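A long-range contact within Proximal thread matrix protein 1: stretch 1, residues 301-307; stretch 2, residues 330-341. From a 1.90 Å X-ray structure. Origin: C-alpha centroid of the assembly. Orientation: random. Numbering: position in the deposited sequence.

Stretch 1, residues 301-307: TFADRAT
Stretch 2 (330-341) PSIIGQTAIGDG

Stretch 1 is a tight hairpin. Strand residues Thr-301 and Thr-307 pair through both backbone hydrogen bonds (Thr-301 N to Thr-307 O 3.0 Å, Thr-307 N to Thr-301 O 2.9 Å), and Ala-303 N reaches Arg-305 O at 2.8 Å. Stretch 2 passes this turn as a loop, extended at Ser-331, Ile-333 and Gln-335 but bent at Ile-332 (phi/psi -92/-1) and Gly-334 (-102/68), then enters a helix at Ile-338, with Ala-337 (phi/psi -89/75) at the N-cap position; Gly-341 N donates to Ala-337 O at 3.1 Å. In register, Ala-303 CA lies 4.5 Å from Thr-336 CA, Asp-304 CA 4.8 Å from Gln-335 CA, and Ala-306 CA 5.1 Å from Gly-341 CA.

One direct hydrogen bond joins the stretches: Ala-337 N donates to Ala-303 O at 2.7 Å, with a bent N-H...O angle of 132°. The unusual backbone of Ala-303 (phi/psi -139/-111) accompanies a second close approach, a CA-H...O contact from Ala-303 CA to Gln-335 O at 3.2 Å.

Apolar packing centres on Phe-302 (chi1 p, 56°; chi2 89°), whose CB points toward stretch 2. Ile-338 CA sits over one face of the Phe-302 ring, 4.1 Å from the ring centroid and 12° off the normal, while Ile-338 CG1 (chi1 m, chi2 t) meets Phe-302 CE1 at 3.8 Å. Gly-341 CA approaches Phe-302 CD2 at 4.2 Å; an ideal CB on this glycine would clash with CD2. Ala-303 CB rests on Ser-331 CB at 3.6 Å, and Ala-306 CB on Asp-340 CB at 3.7 Å.

Two waters bridge the stretches, one between side chains and one from a backbone N-H to a carboxylate. The first accepts from Arg-305 NH1 (3.2 Å) and donates to Gln-335 OE1 (3.3 Å); the second accepts from Ala-306 N (3.0 Å) and donates to Asp-340 OD2 (2.9 Å). Arg-305 (m, m, t, -94°) also donates from NH1 to Asp-304 O at 2.9 Å. Arg-305 NE remains 4.5 Å from Asp-340 OD2, beyond a salt bridge, and the oxygen lies well out of the guanidinium plane, so no N-H points at it.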

# COMPACT_ATOMS: atom_id res chain seq x y z
N THR A 301 21.48 11.28 5.15
CA THR A 301 22.39 10.17 4.93
C THR A 301 22.65 9.43 6.24
O THR A 301 22.48 10.00 7.34
CB THR A 301 23.72 10.62 4.31
OG1 THR A 301 24.33 11.59 5.15
CG2 THR A 301 23.49 11.23 2.95
N PHE A 302 23.06 8.17 6.12
CA PHE A 302 23.39 7.37 7.30
C PHE A 302 24.65 6.54 7.10
O PHE A 302 24.94 6.08 6.00
CB PHE A 302 22.21 6.50 7.74
CG PHE A 302 21.67 5.59 6.67
CD1 PHE A 302 22.20 4.32 6.49
CD2 PHE A 302 20.61 6.00 5.87
CE1 PHE A 302 21.70 3.48 5.51
CE2 PHE A 302 20.10 5.17 4.89
CZ PHE A 302 20.65 3.91 4.70
N ALA A 303 25.43 6.44 8.17
CA ALA A 303 26.58 5.55 8.22
C ALA A 303 26.51 4.95 9.62
O ALA A 303 25.59 4.20 9.90
CB ALA A 303 27.87 6.29 7.97
N ASP A 304 27.42 5.28 10.52
CA ASP A 304 27.23 4.83 11.90
C ASP A 304 26.03 5.53 12.55
O ASP A 304 25.35 4.96 13.39
CB ASP A 304 28.48 5.04 12.76
CG ASP A 304 29.01 6.43 12.66
OD1 ASP A 304 28.98 7.02 11.55
OD2 ASP A 304 29.44 6.94 13.72
N ARG A 305 25.79 6.78 12.15
CA ARG A 305 24.65 7.54 12.67
C ARG A 305 24.00 8.24 11.48
O ARG A 305 24.33 7.90 10.35
CB ARG A 305 25.10 8.55 13.73
CG ARG A 305 25.65 7.91 15.02
CD ARG A 305 24.57 7.18 15.80
NE ARG A 305 25.07 6.61 17.07
CZ ARG A 305 25.49 5.35 17.24
NH1 ARG A 305 25.53 4.50 16.22
NH2 ARG A 305 25.90 4.94 18.44
N ALA A 306 23.10 9.20 11.72
CA ALA A 306 22.41 9.88 10.62
C ALA A 306 22.60 11.40 10.65
O ALA A 306 22.77 12.00 11.71
CB ALA A 306 20.94 9.51 10.60
N THR A 307 22.55 12.00 9.46
CA THR A 307 22.81 13.42 9.29
C THR A 307 21.86 13.99 8.26
O THR A 307 21.79 13.49 7.14
CB THR A 307 24.26 13.63 8.81
OG1 THR A 307 25.15 13.04 9.75
CG2 THR A 307 24.61 15.09 8.63
N PRO A 330 30.87 10.91 1.46
CA PRO A 330 30.66 9.68 2.22
C PRO A 330 31.46 9.67 3.52
O PRO A 330 32.42 10.41 3.67
CB PRO A 330 31.14 8.59 1.27
CG PRO A 330 32.11 9.27 0.35
CD PRO A 330 31.74 10.72 0.28
N SER A 331 31.05 8.82 4.45
CA SER A 331 31.74 8.65 5.71
C SER A 331 32.92 7.70 5.54
O SER A 331 32.96 6.92 4.59
CB SER A 331 30.76 8.10 6.74
OG SER A 331 31.40 7.84 7.97
N ILE A 332 33.86 7.74 6.46
CA ILE A 332 34.93 6.74 6.45
C ILE A 332 34.55 5.53 7.32
O ILE A 332 35.30 4.56 7.41
CB ILE A 332 36.29 7.34 6.87
CG1 ILE A 332 36.22 7.96 8.26
CG2 ILE A 332 36.72 8.40 5.86
CD1 ILE A 332 37.57 8.45 8.77
N ILE A 333 33.38 5.58 7.94
CA ILE A 333 32.89 4.48 8.76
C ILE A 333 32.08 3.51 7.91
O ILE A 333 31.26 3.94 7.09
CB ILE A 333 31.96 4.97 9.89
CG1 ILE A 333 32.58 6.17 10.61
CG2 ILE A 333 31.64 3.84 10.87
CD1 ILE A 333 33.88 5.86 11.31
N GLY A 334 32.30 2.22 8.11
CA GLY A 334 31.55 1.20 7.41
C GLY A 334 30.47 0.58 8.28
O GLY A 334 30.57 -0.57 8.70
N GLN A 335 29.46 1.39 8.60
CA GLN A 335 28.25 0.94 9.26
C GLN A 335 27.11 1.54 8.47
O GLN A 335 27.31 2.49 7.70
CB GLN A 335 28.19 1.44 10.70
CG GLN A 335 29.08 0.71 11.68
CD GLN A 335 28.98 1.30 13.07
OE1 GLN A 335 27.87 1.54 13.58
NE2 GLN A 335 30.13 1.56 13.68
N THR A 336 25.91 1.00 8.66
CA THR A 336 24.71 1.51 7.99
C THR A 336 23.55 1.61 9.00
O THR A 336 22.85 0.64 9.26
CB THR A 336 24.28 0.62 6.78
OG1 THR A 336 24.52 -0.76 7.08
CG2 THR A 336 25.08 0.98 5.54
N ALA A 337 23.34 2.80 9.53
CA ALA A 337 22.29 3.03 10.51
C ALA A 337 20.98 3.41 9.82
O ALA A 337 20.57 4.58 9.83
CB ALA A 337 22.71 4.12 11.47
N ILE A 338 20.33 2.41 9.22
CA ILE A 338 19.06 2.60 8.51
C ILE A 338 18.03 3.17 9.47
O ILE A 338 17.29 4.09 9.12
CB ILE A 338 18.55 1.26 7.95
CG1 ILE A 338 19.54 0.68 6.94
CG2 ILE A 338 17.21 1.41 7.27
CD1 ILE A 338 19.28 -0.77 6.61
N GLY A 339 18.00 2.64 10.70
CA GLY A 339 17.08 3.14 11.71
C GLY A 339 17.24 4.62 12.03
O GLY A 339 16.26 5.37 12.15
N ASP A 340 18.49 5.04 12.19
CA ASP A 340 18.78 6.45 12.48
C ASP A 340 18.36 7.36 11.32
O ASP A 340 17.83 8.46 11.54
CB ASP A 340 20.27 6.63 12.76
CG ASP A 340 20.68 6.08 14.11
OD1 ASP A 340 20.53 4.86 14.35
OD2 ASP A 340 21.17 6.89 14.93
N GLY A 341 18.62 6.91 10.10
CA GLY A 341 18.20 7.64 8.90
C GLY A 341 16.71 7.92 8.89
O GLY A 341 16.27 9.04 8.62
O HOH W 1 26.95 1.65 16.73
O HOH W 2 21.93 9.70 14.48